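Local coordinates for protein phosphoribosylaminoimidazole-succinocarboxamide synthase (Pyrococcus horikoshii, PDB 4O7R) that catalyses the ATP-dependent joining of L-aspartate to the carboxylate of carboxyaminoimidazole ribonucleotide, making SAICAR in de novo purine biosynthesis, at residues A31-G36 with D211-D216; W47-L52 with S193-R198; V92-A97 with I169-F174; E151-V156 with F174-G179. All coordinates share one frame; numbering follows the deposited sequence.

Contact 1 (A31-G36 with D211-D216). With U5P (uridine-5'-monophosphate), chain B; PO4 (phosphate ion), chain D.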
# COMPACT_ATOMS: atom_id res chain seq x y z
N ALA A 31 -21.40 -17.54 -3.59
CA ALA A 31 -20.38 -16.93 -2.75
C ALA A 31 -19.01 -17.43 -3.16
O ALA A 31 -18.87 -18.59 -3.57
CB ALA A 31 -20.64 -17.21 -1.27
N THR A 32 -18.01 -16.56 -3.09
CA THR A 32 -16.63 -16.94 -3.41
C THR A 32 -15.71 -16.44 -2.31
O THR A 32 -16.10 -15.60 -1.50
CB THR A 32 -16.14 -16.37 -4.76
OG1 THR A 32 -16.08 -14.94 -4.69
CG2 THR A 32 -17.03 -16.77 -5.93
N ALA A 33 -14.50 -16.96 -2.28
CA ALA A 33 -13.47 -16.54 -1.35
C ALA A 33 -12.13 -16.89 -1.96
O ALA A 33 -12.06 -17.63 -2.95
CB ALA A 33 -13.65 -17.23 -0.01
N PHE A 34 -11.08 -16.34 -1.37
CA PHE A 34 -9.69 -16.58 -1.77
C PHE A 34 -9.44 -16.33 -3.26
O PHE A 34 -9.00 -17.22 -4.01
CB PHE A 34 -9.21 -17.97 -1.29
CG PHE A 34 -9.41 -18.19 0.19
CD1 PHE A 34 -8.87 -17.30 1.12
CD2 PHE A 34 -10.16 -19.27 0.66
CE1 PHE A 34 -9.06 -17.48 2.49
CE2 PHE A 34 -10.34 -19.47 2.02
CZ PHE A 34 -9.79 -18.58 2.94
N ASP A 35 -9.76 -15.10 -3.67
CA ASP A 35 -9.61 -14.63 -5.05
C ASP A 35 -10.40 -15.57 -5.98
O ASP A 35 -9.89 -16.06 -6.99
CB ASP A 35 -8.11 -14.53 -5.42
CG ASP A 35 -7.85 -13.57 -6.59
OD1 ASP A 35 -8.15 -12.36 -6.49
OD2 ASP A 35 -7.30 -14.05 -7.61
N GLY A 36 -11.66 -15.82 -5.62
CA GLY A 36 -12.56 -16.66 -6.42
C GLY A 36 -12.31 -18.16 -6.45
O GLY A 36 -13.07 -18.88 -7.10
N ASP A 211 -16.59 -14.63 6.79
CA ASP A 211 -15.48 -15.40 7.39
C ASP A 211 -15.91 -16.82 7.82
O ASP A 211 -15.11 -17.76 7.81
CB ASP A 211 -14.87 -14.67 8.59
CG ASP A 211 -13.79 -13.68 8.19
OD1 ASP A 211 -13.43 -13.56 6.99
OD2 ASP A 211 -13.28 -13.02 9.11
N VAL A 212 -17.18 -16.95 8.18
CA VAL A 212 -17.80 -18.25 8.45
C VAL A 212 -17.61 -19.21 7.26
O VAL A 212 -17.21 -20.37 7.44
CB VAL A 212 -19.29 -18.06 8.82
CG1 VAL A 212 -20.02 -19.39 9.00
CG2 VAL A 212 -19.40 -17.21 10.08
N PHE A 213 -17.85 -18.70 6.05
CA PHE A 213 -17.61 -19.44 4.82
C PHE A 213 -16.12 -19.53 4.51
O PHE A 213 -15.59 -20.61 4.33
CB PHE A 213 -18.40 -18.81 3.66
CG PHE A 213 -18.01 -19.29 2.28
CD1 PHE A 213 -18.21 -20.61 1.89
CD2 PHE A 213 -17.49 -18.39 1.34
CE1 PHE A 213 -17.87 -21.04 0.60
CE2 PHE A 213 -17.15 -18.82 0.07
CZ PHE A 213 -17.34 -20.14 -0.31
N ARG A 214 -15.44 -18.38 4.46
CA ARG A 214 -14.00 -18.34 4.21
C ARG A 214 -13.26 -19.43 5.01
O ARG A 214 -12.54 -20.25 4.43
CB ARG A 214 -13.41 -16.96 4.55
CG ARG A 214 -13.45 -15.91 3.46
CD ARG A 214 -12.82 -14.62 3.96
NE ARG A 214 -13.11 -13.47 3.10
CZ ARG A 214 -13.90 -12.43 3.40
NH1 ARG A 214 -14.06 -11.48 2.50
NH2 ARG A 214 -14.53 -12.32 4.59
N PHE A 215 -13.45 -19.43 6.33
CA PHE A 215 -12.67 -20.32 7.20
C PHE A 215 -13.47 -21.47 7.83
O PHE A 215 -13.06 -22.00 8.87
CB PHE A 215 -11.95 -19.49 8.28
CG PHE A 215 -11.11 -18.36 7.74
CD1 PHE A 215 -10.01 -18.62 6.92
CD2 PHE A 215 -11.42 -17.03 8.04
CE1 PHE A 215 -9.23 -17.58 6.42
CE2 PHE A 215 -10.65 -15.99 7.54
CZ PHE A 215 -9.55 -16.27 6.74
N ASP A 216 -14.60 -21.84 7.22
CA ASP A 216 -15.44 -22.96 7.67
C ASP A 216 -15.70 -22.91 9.17
O ASP A 216 -15.25 -23.78 9.91
CB ASP A 216 -14.80 -24.31 7.29
CG ASP A 216 -14.36 -24.36 5.84
OD1 ASP A 216 -15.22 -24.22 4.95
OD2 ASP A 216 -13.16 -24.54 5.59
N1 U5P B . -13.41 -7.43 1.27
C2 U5P B . -14.40 -7.47 0.24
N3 U5P B . -14.07 -7.82 -1.02
C4 U5P B . -12.79 -8.15 -1.31
C5 U5P B . -11.79 -8.11 -0.32
C6 U5P B . -12.13 -7.74 0.98
O2 U5P B . -15.59 -7.19 0.50
O4 U5P B . -12.48 -8.48 -2.47
C1' U5P B . -13.78 -7.04 2.64
C2' U5P B . -13.65 -8.21 3.61
O2' U5P B . -14.85 -8.97 3.70
C3' U5P B . -13.33 -7.49 4.91
C4' U5P B . -12.51 -6.26 4.49
O3' U5P B . -14.54 -7.01 5.48
O4' U5P B . -12.91 -6.00 3.14
C5' U5P B . -10.99 -6.45 4.60
O5' U5P B . -10.58 -7.58 3.82
P U5P B . -9.13 -8.26 3.89
O1P U5P B . -8.81 -8.45 5.34
O2P U5P B . -9.32 -9.56 3.13
O3P U5P B . -8.23 -7.27 3.18
P PO4 D . -12.35 -12.89 -0.54
O1 PO4 D . -13.62 -13.14 -1.36
O2 PO4 D . -12.51 -11.50 0.06
O3 PO4 D . -12.12 -13.94 0.52
O4 PO4 D . -11.11 -12.94 -1.41
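Ala-33, at the end of strand 31-33, comes closest to Arg-214, the last residue of the short helix 211-214, with 5.9 Å between their CA atoms, and no hydrogen bond joins the two segments. The methyl of Ala-33 rests on the aliphatic part of the arginine, Ala-33 CB to Arg-214 CG 3.7 Å, and also touches the ring of Phe-213. That ring turns an edge to the strand, Phe-213 CE2 3.7 Å from Thr-32 C, and Lys-38 makes a cation-pi contact with it. Beyond the strand, the rim of the Phe-34 ring reaches the backbone O of Arg-214 and meets the Phe-215 ring obliquely, planes at 57°. Arg-214 is extended from CG to NE, which carries its guanidinium past Ala-33 to a bound phosphate ion, probably from the crystallisation liquor. Arg-214 NE donates to phosphate O3 over 2.8 Å, and NH1 to phosphate O2, nearly straight at 171°; NH1 also reaches O2' of the bound uridine monophosphate. Arg-214 NH2 pairs with Asp-211 OD1 at 2.9 Å, from above the carboxylate plane, so every guanidinium nitrogen has a partner and the group's rotation is fixed. Helix 211-214 ends in a Schellman motif with Asp-216 as C-prime residue. Phe-34 N adds a hydrogen bond to phosphate O3 (3.2 Å), and the ion, held by Arg-214, Phe-34 and Lys-210, sits beside the nucleotide site.

Contact 2 (W47-L52 with S193-R198). With U5P (uridine-5'-monophosphate), chain B.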
# COMPACT_ATOMS: atom_id res chain seq x y z
N TRP A 47 -30.93 -12.85 -1.14
CA TRP A 47 -32.01 -12.13 -0.49
C TRP A 47 -31.52 -11.41 0.72
O TRP A 47 -31.88 -10.26 0.93
CB TRP A 47 -33.15 -13.08 -0.12
CG TRP A 47 -34.43 -12.36 0.22
CD1 TRP A 47 -35.47 -12.00 -0.64
CD2 TRP A 47 -34.84 -11.86 1.54
NE1 TRP A 47 -36.47 -11.35 0.04
CE2 TRP A 47 -36.16 -11.23 1.35
CE3 TRP A 47 -34.28 -11.88 2.81
CZ2 TRP A 47 -36.85 -10.64 2.40
CZ3 TRP A 47 -34.99 -11.29 3.87
CH2 TRP A 47 -36.24 -10.69 3.66
N LEU A 48 -30.67 -12.06 1.51
CA LEU A 48 -30.19 -11.46 2.74
C LEU A 48 -29.29 -10.27 2.48
O LEU A 48 -29.50 -9.19 3.01
CB LEU A 48 -29.48 -12.49 3.61
CG LEU A 48 -30.40 -13.49 4.31
CD1 LEU A 48 -29.60 -14.71 4.74
CD2 LEU A 48 -31.12 -12.85 5.49
N ASN A 49 -28.29 -10.48 1.62
CA ASN A 49 -27.39 -9.42 1.21
C ASN A 49 -28.07 -8.24 0.50
O ASN A 49 -27.69 -7.08 0.72
CB ASN A 49 -26.26 -10.00 0.38
CG ASN A 49 -25.30 -10.81 1.23
OD1 ASN A 49 -25.45 -10.88 2.45
ND2 ASN A 49 -24.31 -11.41 0.60
N ALA A 50 -29.07 -8.55 -0.34
CA ALA A 50 -29.88 -7.51 -0.99
C ALA A 50 -30.60 -6.62 0.02
O ALA A 50 -30.56 -5.39 -0.07
CB ALA A 50 -30.89 -8.14 -1.93
N GLN A 51 -31.26 -7.26 0.97
CA GLN A 51 -32.06 -6.61 1.99
C GLN A 51 -31.22 -5.87 3.01
O GLN A 51 -31.63 -4.81 3.50
CB GLN A 51 -32.90 -7.67 2.71
CG GLN A 51 -33.95 -8.30 1.81
CD GLN A 51 -35.04 -7.31 1.46
OE1 GLN A 51 -35.56 -6.62 2.33
NE2 GLN A 51 -35.40 -7.24 0.17
N LEU A 52 -30.08 -6.43 3.37
CA LEU A 52 -29.17 -5.75 4.26
C LEU A 52 -28.51 -4.56 3.55
O LEU A 52 -28.30 -3.51 4.16
CB LEU A 52 -28.16 -6.72 4.85
CG LEU A 52 -28.78 -7.65 5.89
CD1 LEU A 52 -27.84 -8.82 6.18
CD2 LEU A 52 -29.18 -6.93 7.18
N SER A 193 -22.97 -5.62 2.93
CA SER A 193 -23.62 -6.84 3.33
C SER A 193 -22.64 -7.64 4.16
O SER A 193 -21.48 -7.23 4.29
CB SER A 193 -24.06 -7.62 2.07
OG SER A 193 -22.95 -8.26 1.44
N PRO A 194 -23.09 -8.78 4.75
CA PRO A 194 -22.17 -9.60 5.53
C PRO A 194 -21.08 -10.26 4.66
O PRO A 194 -20.14 -10.83 5.20
CB PRO A 194 -23.09 -10.65 6.17
CG PRO A 194 -24.45 -10.03 6.18
CD PRO A 194 -24.48 -9.25 4.88
N ASP A 195 -21.23 -10.17 3.33
CA ASP A 195 -20.20 -10.56 2.38
C ASP A 195 -19.01 -9.57 2.38
O ASP A 195 -17.86 -9.98 2.24
CB ASP A 195 -20.76 -10.55 0.96
CG ASP A 195 -21.22 -11.94 0.47
OD1 ASP A 195 -21.17 -12.16 -0.75
OD2 ASP A 195 -21.66 -12.79 1.26
N THR A 196 -19.30 -8.27 2.55
CA THR A 196 -18.31 -7.20 2.35
C THR A 196 -17.92 -6.43 3.64
O THR A 196 -17.21 -5.40 3.60
CB THR A 196 -18.73 -6.24 1.20
OG1 THR A 196 -19.98 -5.61 1.51
CG2 THR A 196 -18.88 -7.03 -0.12
N CYS A 197 -18.38 -6.96 4.77
CA CYS A 197 -18.01 -6.47 6.09
C CYS A 197 -17.60 -7.65 6.95
O CYS A 197 -18.04 -8.77 6.70
CB CYS A 197 -19.21 -5.82 6.79
SG CYS A 197 -20.08 -4.54 5.87
N ARG A 198 -16.78 -7.37 7.95
CA ARG A 198 -16.67 -8.26 9.09
C ARG A 198 -17.54 -7.74 10.23
O ARG A 198 -17.52 -6.54 10.55
CB ARG A 198 -15.21 -8.44 9.56
CG ARG A 198 -14.34 -9.19 8.57
CD ARG A 198 -13.02 -9.63 9.19
NE ARG A 198 -12.38 -10.60 8.30
CZ ARG A 198 -11.55 -10.30 7.31
NH1 ARG A 198 -11.17 -9.04 7.11
NH2 ARG A 198 -11.07 -11.27 6.54
N1 U5P B . -13.41 -7.43 1.27
C2 U5P B . -14.40 -7.47 0.24
N3 U5P B . -14.07 -7.82 -1.02
C4 U5P B . -12.79 -8.15 -1.31
C5 U5P B . -11.79 -8.11 -0.32
C6 U5P B . -12.13 -7.74 0.98
O2 U5P B . -15.59 -7.19 0.50
O4 U5P B . -12.48 -8.48 -2.47
C1' U5P B . -13.78 -7.04 2.64
C2' U5P B . -13.65 -8.21 3.61
O2' U5P B . -14.85 -8.97 3.70
C3' U5P B . -13.33 -7.49 4.91
C4' U5P B . -12.51 -6.26 4.49
O3' U5P B . -14.54 -7.01 5.48
O4' U5P B . -12.91 -6.00 3.14
C5' U5P B . -10.99 -6.45 4.60
O5' U5P B . -10.58 -7.58 3.82
P U5P B . -9.13 -8.26 3.89
O1P U5P B . -8.81 -8.45 5.34
O2P U5P B . -9.32 -9.56 3.13
O3P U5P B . -8.23 -7.27 3.18
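Asn-49 gives up the most surface here, its side chain lying against Ser-193, Pro-194 and Asp-195 where the 193-196 turn meets helix 45-62. Its CG stands anti to the carbonyl carbon (chi1 -72°), which leads the amide off the helix and over the turn. Asn-49 ND2 makes a weak hydrogen bond to Asp-195 OD2, 3.1 Å at 149°, with the amide and carboxylate planes 75° apart. Asn-49 OD1 abuts Pro-194 CD at 3.1 Å and is buried without a hydrogen-bonding partner. The carboxylate of Asp-195 has further holds: Tyr-224 on OD2 and Lys-45 on OD1.

Pro-194 also meets Leu-52, one helical turn beyond Asn-49; Leu-52 CD1 touches Pro-194 CG at 3.6 Å, the side chains nearly perpendicular. Ser-193 packs on the asparagine amide, Ser-193 CB to Asn-49 CG 3.5 Å. Its hydroxyl is bonded to Glu-191 and accepts from the next-but-one backbone N, Ser-193 OG to Asp-195 N 3.2 Å.

That last bond makes an ST turn, which leads into strand 197-201. The turn, backed by the helix, borders the nucleotide site, Thr-196 CA lying 3.3 Å from O2 of the bound uridine monophosphate; Arg-198 NH1, farther on, donates to its O1P.

Contact 3 (V92-A97 with I169-F174). With U5P (uridine-5'-monophosphate), chain B.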
# COMPACT_ATOMS: atom_id res chain seq x y z
N VAL A 92 -12.08 -0.04 5.14
CA VAL A 92 -11.97 0.69 6.39
C VAL A 92 -11.83 -0.36 7.50
O VAL A 92 -12.58 -1.34 7.52
CB VAL A 92 -13.17 1.65 6.60
CG1 VAL A 92 -12.98 2.53 7.86
CG2 VAL A 92 -13.33 2.54 5.39
N ARG A 93 -10.83 -0.18 8.37
CA ARG A 93 -10.53 -1.17 9.43
C ARG A 93 -10.50 -0.55 10.83
O ARG A 93 -9.77 0.41 11.06
CB ARG A 93 -9.20 -1.90 9.11
CG ARG A 93 -9.00 -2.11 7.60
CD ARG A 93 -7.77 -2.95 7.27
NE ARG A 93 -8.03 -4.36 7.52
CZ ARG A 93 -7.93 -5.34 6.64
NH1 ARG A 93 -7.52 -5.11 5.38
NH2 ARG A 93 -8.24 -6.57 7.01
N ASN A 94 -11.34 -1.06 11.73
CA ASN A 94 -11.38 -0.64 13.16
C ASN A 94 -10.64 -1.66 14.06
O ASN A 94 -9.93 -1.27 15.01
CB ASN A 94 -12.82 -0.49 13.64
CG ASN A 94 -13.64 0.46 12.77
OD1 ASN A 94 -13.28 1.63 12.64
ND2 ASN A 94 -14.71 -0.04 12.14
N VAL A 95 -10.83 -2.94 13.76
CA VAL A 95 -10.24 -4.05 14.52
C VAL A 95 -9.35 -4.88 13.57
O VAL A 95 -9.70 -5.09 12.41
CB VAL A 95 -11.34 -4.94 15.15
CG1 VAL A 95 -10.72 -6.15 15.85
CG2 VAL A 95 -12.17 -4.14 16.15
N VAL A 96 -8.19 -5.33 14.06
CA VAL A 96 -7.26 -6.11 13.22
C VAL A 96 -7.88 -7.47 12.89
O VAL A 96 -8.35 -8.19 13.79
CB VAL A 96 -5.86 -6.26 13.86
CG1 VAL A 96 -4.98 -7.22 13.07
CG2 VAL A 96 -5.17 -4.91 13.95
N ALA A 97 -7.91 -7.79 11.60
CA ALA A 97 -8.44 -9.07 11.10
C ALA A 97 -7.94 -9.30 9.69
O ALA A 97 -7.38 -8.39 9.08
CB ALA A 97 -9.96 -9.09 11.13
N ILE A 169 -23.24 -5.59 17.80
CA ILE A 169 -22.35 -5.99 16.71
C ILE A 169 -21.12 -5.08 16.62
O ILE A 169 -21.25 -3.87 16.48
CB ILE A 169 -23.11 -6.09 15.36
CG1 ILE A 169 -24.20 -7.19 15.45
CG2 ILE A 169 -22.15 -6.38 14.20
CD1 ILE A 169 -25.36 -7.04 14.47
N ILE A 170 -19.93 -5.67 16.71
CA ILE A 170 -18.71 -4.91 16.42
C ILE A 170 -18.46 -4.92 14.92
O ILE A 170 -18.36 -6.00 14.31
CB ILE A 170 -17.46 -5.45 17.15
CG1 ILE A 170 -17.68 -5.51 18.66
CG2 ILE A 170 -16.26 -4.57 16.86
CD1 ILE A 170 -16.90 -6.66 19.30
N LEU A 171 -18.35 -3.71 14.34
CA LEU A 171 -17.88 -3.55 12.96
C LEU A 171 -16.34 -3.58 12.89
O LEU A 171 -15.64 -2.60 13.17
CB LEU A 171 -18.43 -2.26 12.32
CG LEU A 171 -18.07 -1.98 10.86
CD1 LEU A 171 -18.69 -2.98 9.89
CD2 LEU A 171 -18.52 -0.58 10.51
N VAL A 172 -15.83 -4.73 12.50
CA VAL A 172 -14.39 -4.99 12.47
C VAL A 172 -13.70 -4.24 11.31
O VAL A 172 -12.79 -3.43 11.53
CB VAL A 172 -14.20 -6.52 12.45
CG1 VAL A 172 -12.78 -6.94 12.09
CG2 VAL A 172 -14.71 -7.11 13.77
N ASP A 173 -14.17 -4.50 10.09
CA ASP A 173 -13.72 -3.81 8.88
C ASP A 173 -14.82 -3.96 7.83
O ASP A 173 -15.83 -4.62 8.07
CB ASP A 173 -12.37 -4.41 8.37
CG ASP A 173 -12.45 -5.90 8.15
OD1 ASP A 173 -13.50 -6.37 7.70
OD2 ASP A 173 -11.47 -6.64 8.43
N PHE A 174 -14.62 -3.36 6.66
CA PHE A 174 -15.58 -3.50 5.57
C PHE A 174 -15.02 -2.86 4.31
O PHE A 174 -14.17 -1.98 4.40
CB PHE A 174 -16.94 -2.88 5.94
CG PHE A 174 -16.90 -1.38 6.13
CD1 PHE A 174 -17.18 -0.52 5.07
CD2 PHE A 174 -16.63 -0.84 7.37
CE1 PHE A 174 -17.15 0.85 5.25
CE2 PHE A 174 -16.61 0.55 7.56
CZ PHE A 174 -16.87 1.40 6.49
N1 U5P B . -13.41 -7.43 1.27
C2 U5P B . -14.40 -7.47 0.24
N3 U5P B . -14.07 -7.82 -1.02
C4 U5P B . -12.79 -8.15 -1.31
C5 U5P B . -11.79 -8.11 -0.32
C6 U5P B . -12.13 -7.74 0.98
O2 U5P B . -15.59 -7.19 0.50
O4 U5P B . -12.48 -8.48 -2.47
C1' U5P B . -13.78 -7.04 2.64
C2' U5P B . -13.65 -8.21 3.61
O2' U5P B . -14.85 -8.97 3.70
C3' U5P B . -13.33 -7.49 4.91
C4' U5P B . -12.51 -6.26 4.49
O3' U5P B . -14.54 -7.01 5.48
O4' U5P B . -12.91 -6.00 3.14
C5' U5P B . -10.99 -6.45 4.60
O5' U5P B . -10.58 -7.58 3.82
P U5P B . -9.13 -8.26 3.89
O1P U5P B . -8.81 -8.45 5.34
O2P U5P B . -9.32 -9.56 3.13
O3P U5P B . -8.23 -7.27 3.18
O HOH W 1 -9.32 -5.45 9.68
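Ile-170 meets segment 92-97 through its CG2 methyl, 4.2 Å from Val-95 CG2. Leu-171 contributes its backbone O, which takes Asn-94 ND2 at 2.9 Å; the donor stands above the carbonyl plane although the oxygen lies in the plane of the asparagine amide. Asn-157 of helix 143-166 holds the same ND2. Val-172 O is gripped twice, by Asn-94 N at 2.8 Å and by Val-95 N, where segment 92-97 turns its corner at Asn-94. The CG1 branch of Val-172, anti to the backbone N (chi1 167°), packs on Val-95 CB and on the methyl of Ala-97.

Asp-173 pairs with Arg-93 as an antiparallel non-hydrogen-bonded pair, and both side chains reach the bound uridine monophosphate. Asp-173 OD1 accepts from the ribose hydroxyl O3' at 2.5 Å, while Arg-93 NH2 donates to O1P of the same nucleotide at 2.6 Å and NH1 to O3P. Arg-93 NH2 faces Asp-173 OD2 at 3.5 Å as a salt bridge of charge alone, the group planes 87° apart.

Phe-174 pairs with Val-92 through two backbone hydrogen bonds and takes Val-92 CB over its ring face, a CH-pi contact at 4.1 Å to the centroid.

Backbone bonds, the Asn-94 amide and apolar packing thus hold the two segments while opposite charges lie beside the ligand: the carboxylate accepts from the ribose O3' hydroxyl, the guanidinium donates to the phosphate, and Asp-173 OD2 is held as well by Arg-198 and by water 1, which also bridges Arg-93 NE and Val-95 O.

Contact 4 (E151-V156 with F174-G179). With U5P (uridine-5'-monophosphate), chain B.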
# COMPACT_ATOMS: atom_id res chain seq x y z
N GLU A 151 -12.68 10.52 3.09
CA GLU A 151 -13.59 11.28 3.95
C GLU A 151 -14.98 10.67 4.03
O GLU A 151 -15.51 10.51 5.13
CB GLU A 151 -13.64 12.75 3.51
CG GLU A 151 -14.89 13.50 3.96
CD GLU A 151 -14.72 15.01 3.94
OE1 GLU A 151 -15.53 15.69 4.61
OE2 GLU A 151 -13.77 15.52 3.27
N ILE A 152 -15.57 10.32 2.89
CA ILE A 152 -16.86 9.61 2.88
C ILE A 152 -16.77 8.23 3.61
O ILE A 152 -17.59 7.93 4.48
CB ILE A 152 -17.42 9.46 1.45
CG1 ILE A 152 -17.67 10.82 0.80
CG2 ILE A 152 -18.70 8.63 1.45
CD1 ILE A 152 -17.66 10.80 -0.73
N ALA A 153 -15.79 7.41 3.25
CA ALA A 153 -15.58 6.09 3.87
C ALA A 153 -15.49 6.14 5.42
O ALA A 153 -16.05 5.28 6.12
CB ALA A 153 -14.34 5.43 3.28
N LEU A 154 -14.77 7.15 5.93
CA LEU A 154 -14.61 7.36 7.37
C LEU A 154 -15.91 7.80 8.03
O LEU A 154 -16.19 7.44 9.18
CB LEU A 154 -13.48 8.36 7.67
CG LEU A 154 -12.08 7.79 7.41
CD1 LEU A 154 -10.98 8.85 7.32
CD2 LEU A 154 -11.77 6.74 8.47
N LYS A 155 -16.72 8.56 7.29
CA LYS A 155 -18.03 9.00 7.79
C LYS A 155 -18.98 7.81 7.81
O LYS A 155 -19.68 7.59 8.80
CB LYS A 155 -18.57 10.17 6.95
CG LYS A 155 -19.96 10.66 7.33
CD LYS A 155 -20.33 11.95 6.58
CE LYS A 155 -21.86 12.18 6.61
NZ LYS A 155 -22.36 13.31 5.76
N VAL A 156 -18.98 7.04 6.71
CA VAL A 156 -19.75 5.79 6.63
C VAL A 156 -19.38 4.87 7.79
O VAL A 156 -20.26 4.27 8.43
CB VAL A 156 -19.52 5.06 5.28
CG1 VAL A 156 -20.06 3.64 5.33
CG2 VAL A 156 -20.17 5.83 4.13
N PHE A 174 -14.62 -3.36 6.66
CA PHE A 174 -15.58 -3.50 5.57
C PHE A 174 -15.02 -2.86 4.31
O PHE A 174 -14.17 -1.98 4.40
CB PHE A 174 -16.94 -2.88 5.94
CG PHE A 174 -16.90 -1.38 6.13
CD1 PHE A 174 -17.18 -0.52 5.07
CD2 PHE A 174 -16.63 -0.84 7.37
CE1 PHE A 174 -17.15 0.85 5.25
CE2 PHE A 174 -16.61 0.55 7.56
CZ PHE A 174 -16.87 1.40 6.49
N LYS A 175 -15.51 -3.31 3.15
CA LYS A 175 -15.06 -2.80 1.85
C LYS A 175 -16.18 -1.94 1.21
O LYS A 175 -17.37 -2.33 1.25
CB LYS A 175 -14.65 -3.95 0.95
CG LYS A 175 -14.13 -3.59 -0.45
CD LYS A 175 -15.21 -3.49 -1.52
CE LYS A 175 -15.90 -4.84 -1.77
NZ LYS A 175 -17.06 -4.81 -2.73
N LEU A 176 -15.80 -0.79 0.65
CA LEU A 176 -16.68 0.08 -0.13
C LEU A 176 -16.19 0.29 -1.57
O LEU A 176 -15.00 0.24 -1.84
CB LEU A 176 -16.81 1.47 0.51
CG LEU A 176 -17.38 1.63 1.91
CD1 LEU A 176 -17.35 3.10 2.33
CD2 LEU A 176 -18.79 1.03 2.00
N GLU A 177 -17.12 0.57 -2.47
CA GLU A 177 -16.79 0.96 -3.83
C GLU A 177 -17.59 2.20 -4.15
O GLU A 177 -18.64 2.46 -3.52
CB GLU A 177 -17.15 -0.16 -4.82
CG GLU A 177 -16.41 -1.45 -4.52
CD GLU A 177 -16.51 -2.51 -5.61
OE1 GLU A 177 -16.87 -2.20 -6.77
OE2 GLU A 177 -16.18 -3.67 -5.31
N PHE A 178 -17.11 2.97 -5.12
CA PHE A 178 -17.62 4.29 -5.42
C PHE A 178 -17.63 4.52 -6.91
O PHE A 178 -16.85 3.90 -7.63
CB PHE A 178 -16.69 5.36 -4.82
CG PHE A 178 -16.70 5.41 -3.33
CD1 PHE A 178 -17.57 6.27 -2.65
CD2 PHE A 178 -15.80 4.63 -2.58
CE1 PHE A 178 -17.58 6.33 -1.26
CE2 PHE A 178 -15.80 4.71 -1.19
CZ PHE A 178 -16.69 5.55 -0.53
N GLY A 179 -18.48 5.45 -7.36
CA GLY A 179 -18.46 5.96 -8.74
C GLY A 179 -18.83 7.44 -8.79
O GLY A 179 -19.31 7.99 -7.81
N1 U5P B . -13.41 -7.43 1.27
C2 U5P B . -14.40 -7.47 0.24
N3 U5P B . -14.07 -7.82 -1.02
C4 U5P B . -12.79 -8.15 -1.31
C5 U5P B . -11.79 -8.11 -0.32
C6 U5P B . -12.13 -7.74 0.98
O2 U5P B . -15.59 -7.19 0.50
O4 U5P B . -12.48 -8.48 -2.47
C1' U5P B . -13.78 -7.04 2.64
C2' U5P B . -13.65 -8.21 3.61
O2' U5P B . -14.85 -8.97 3.70
C3' U5P B . -13.33 -7.49 4.91
C4' U5P B . -12.51 -6.26 4.49
O3' U5P B . -14.54 -7.01 5.48
O4' U5P B . -12.91 -6.00 3.14
C5' U5P B . -10.99 -6.45 4.60
O5' U5P B . -10.58 -7.58 3.82
P U5P B . -9.13 -8.26 3.89
O1P U5P B . -8.81 -8.45 5.34
O2P U5P B . -9.32 -9.56 3.13
O3P U5P B . -8.23 -7.27 3.18
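Ala-153 and Leu-176 mark the closest backbone approach, CA to CA 7.3 Å, where helix 151-156 runs over strand 174-176 at an axis distance of 10.3 Å and an angle of 139° between their directions. No hydrogen bond crosses; the joint is made of apolar side chains. Leu-176 sits in the middle: it pushes against the helix at Ala-153, Leu-176 CD1 3.8 Å from Ala-153 CA and little farther from CB, and also touches Val-156 CG1. The small alanine lets the leucine come right up to the helix backbone.

On one side of this leucine, Phe-178 turns the edge of its ring to Ile-152, Phe-178 CE1 to Ile-152 CG2 3.7 Å, the two side chains running antiparallel alongside each other. The isoleucine offers this branch because CG2 lies anti to its backbone N while CG1 takes the position beside it (chi1 -61°). On the other side, the far rim of the Phe-174 ring meets Val-156, Phe-174 CE1 to Val-156 CG1 4.0 Å, and the ring edge at CZ faces the carbonyl O of Ala-153. Strand 186-188 adds Ile-186 and Leu-188 around Phe-178.

Lys-175 and Glu-177 turn the other way and form a salt bridge, Lys-175 NZ to Glu-177 OE2 3.0 Å. Each has a second charged partner, Asp-190 for the lysine and Lys-122 for the glutamate. Bent at chi2 and chi3, Lys-175 lays its CE 3.3 Å from O2 of the bound uridine monophosphate.

Helix 143-166 thus covers the antiparallel sheet face that carries Phe-174, Leu-176 and Phe-178, as in alpha+beta folds, while the opposite face, with Lys-175, lines the nucleotide site.

In the fold
From the N terminus, strand 30-33 opens the largest loop, closed by contact 1 when the chain reaches helix 211-214. Inside it, helix 45-62 opens the loop that contact 2 closes just before strand 197-201. Contacts 3 and 4 both nest within that one and cross each other: 92-97 comes first, then 151-156, then 169-174 and 174-179, which share Phe-174 on strand 169-180. The salt bridge Arg-198 to Asp-173 joins contacts 2 and 3, as Asp-211 to Arg-198 joins contacts 1 and 2. The four tie the two-stranded sheet, helices 45-62, 143-166 and 211-214 and the main antiparallel sheet together, and each has a segment that touches the bound nucleotide.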